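Local coordinates for segregation and condensation protein B (Chlorobium tepidum TLS, PDB 1T6S) that takes part in chromosome partitioning, probably as the ScpB subunit that works with SMC and ScpA in condensing and segregating the chromosome, at the interface of chains A and B. Residues are numbered along the deposited sequence; one frame, centred on the assembly and turned at random. Chains: chain A/B, conserved hypothetical protein.

The interface of chains A and B. Residues chain A 137, 140, 148; chain B 63-64, 69.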
loop_
_atom_site.group_PDB
_atom_site.type_symbol
_atom_site.label_atom_id
_atom_site.label_comp_id
_atom_site.label_asym_id
_atom_site.label_seq_id
_atom_site.Cartn_x
_atom_site.Cartn_y
_atom_site.Cartn_z
ATOM N N VAL A 137 -3.810 -13.691 -9.651
ATOM C CA VAL A 137 -4.745 -14.171 -10.667
ATOM C C VAL A 137 -5.961 -14.806 -9.988
ATOM O O VAL A 137 -5.810 -15.560 -9.032
ATOM C CB VAL A 137 -4.073 -15.228 -11.581
ATOM C CG1 VAL A 137 -5.118 -15.879 -12.499
ATOM C CG2 VAL A 137 -2.978 -14.583 -12.402
ATOM N N ARG A 140 -9.549 -16.898 -15.521
ATOM C CA ARG A 140 -9.491 -16.422 -16.903
ATOM C C ARG A 140 -10.868 -15.967 -17.358
ATOM O O ARG A 140 -11.879 -16.642 -17.115
ATOM C CB ARG A 140 -8.965 -17.523 -17.832
ATOM C CG ARG A 140 -7.456 -17.761 -17.718
ATOM C CD ARG A 140 -6.992 -18.851 -18.672
ATOM N NE ARG A 140 -5.605 -19.254 -18.447
ATOM C CZ ARG A 140 -4.542 -18.564 -18.854
ATOM N NH1 ARG A 140 -4.697 -17.428 -19.516
ATOM N NH2 ARG A 140 -3.320 -19.013 -18.605
ATOM N N LEU A 148 -6.155 -13.549 -18.491
ATOM C CA LEU A 148 -6.101 -13.659 -17.039
ATOM C C LEU A 148 -6.854 -12.507 -16.389
ATOM O O LEU A 148 -6.821 -11.373 -16.889
ATOM C CB LEU A 148 -4.643 -13.624 -16.570
ATOM C CG LEU A 148 -3.751 -14.783 -17.037
ATOM C CD1 LEU A 148 -2.288 -14.550 -16.650
ATOM C CD2 LEU A 148 -4.275 -16.057 -16.395
ATOM N N ALA B 63 -2.279 -24.245 -14.836
ATOM C CA ALA B 63 -0.894 -23.949 -15.158
ATOM C C ALA B 63 -0.863 -22.498 -15.616
ATOM O O ALA B 63 -1.284 -22.192 -16.734
ATOM C CB ALA B 63 -0.414 -24.858 -16.291
ATOM N N ILE B 64 -0.390 -21.603 -14.756
ATOM C CA ILE B 64 -0.315 -20.188 -15.119
ATOM C C ILE B 64 1.143 -19.744 -15.122
ATOM O O ILE B 64 1.790 -19.729 -14.078
ATOM C CB ILE B 64 -1.095 -19.276 -14.130
ATOM C CG1 ILE B 64 -2.522 -19.800 -13.910
ATOM C CG2 ILE B 64 -1.172 -17.869 -14.685
ATOM C CD1 ILE B 64 -3.304 -20.022 -15.184
ATOM N N ARG B 69 -1.361 -23.804 -9.660
ATOM C CA ARG B 69 -2.107 -23.416 -8.452
ATOM C C ARG B 69 -3.571 -23.814 -8.599
ATOM O O ARG B 69 -4.076 -23.948 -9.712
ATOM C CB ARG B 69 -2.014 -21.903 -8.195
ATOM C CG ARG B 69 -2.971 -21.026 -9.020
ATOM C CD ARG B 69 -2.741 -21.126 -10.526
ATOM N NE ARG B 69 -1.412 -20.699 -10.999
ATOM C CZ ARG B 69 -0.899 -19.466 -10.903
ATOM N NH1 ARG B 69 -1.573 -18.482 -10.326
ATOM N NH2 ARG B 69 0.279 -19.198 -11.449
#
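Two winged-helix beta-hairpins of ScpB, one from each chain, meet here: strands 135-140 and 148-152 of chain A supply A:Val137, A:Arg140 and A:Leu148, and the hairpin of strands 59-64 and 67-72 of chain B presents B:Ile64 and B:Arg69. B:Ile64 buries 67 Å² against chain A, more than any other residue of the patch, and both of its branches are used. Its CG2 methyl, anti to the backbone N, lies 4.0 Å from CD2 of A:Leu148 and equally far from CD1, so one methyl faces the fork of the leucine; leucine and isoleucine pass antiparallel. The other branch ends in CD1, which reaches the tip of A:Arg140 obliquely, 3.6 Å from NH2, raised above the guanidinium plane by its NE-NH2 side. A:Arg140 gets there through a straight chain (chi2 -179°, chi3 -171°). Within chain A, CD2 of A:Leu148 covers the same face of the guanidinium, 3.4 Å above the plane and off-centre; this methyl thus touches both the arginine and B:Ile64. An alanine in place of B:Ile64 would probably open a gap beside the A:Leu148 methyls and leave the end of A:Arg140 freer to turn. B:Arg69 folds back over its own hairpin, and CB of B:Ile64 lies 2.9 Å above its guanidinium plane, over the edge of the group. NH2 of B:Arg69 makes a weak hydrogen bond to the B:Ile64 carbonyl O (3.1 Å, 126° at H), which may help to hold that fold. Toward chain A, B:Arg69 makes a loose approach, NH1 to CB of A:Val137 at 4.3 Å. No polar pair across this patch comes within bonding distance, so the contact rests on van der Waals packing centred on B:Ile64. The two-fold symmetry repeats the patch with the chains exchanged, consistent with a dimer, although the structure alone does not establish one in solution.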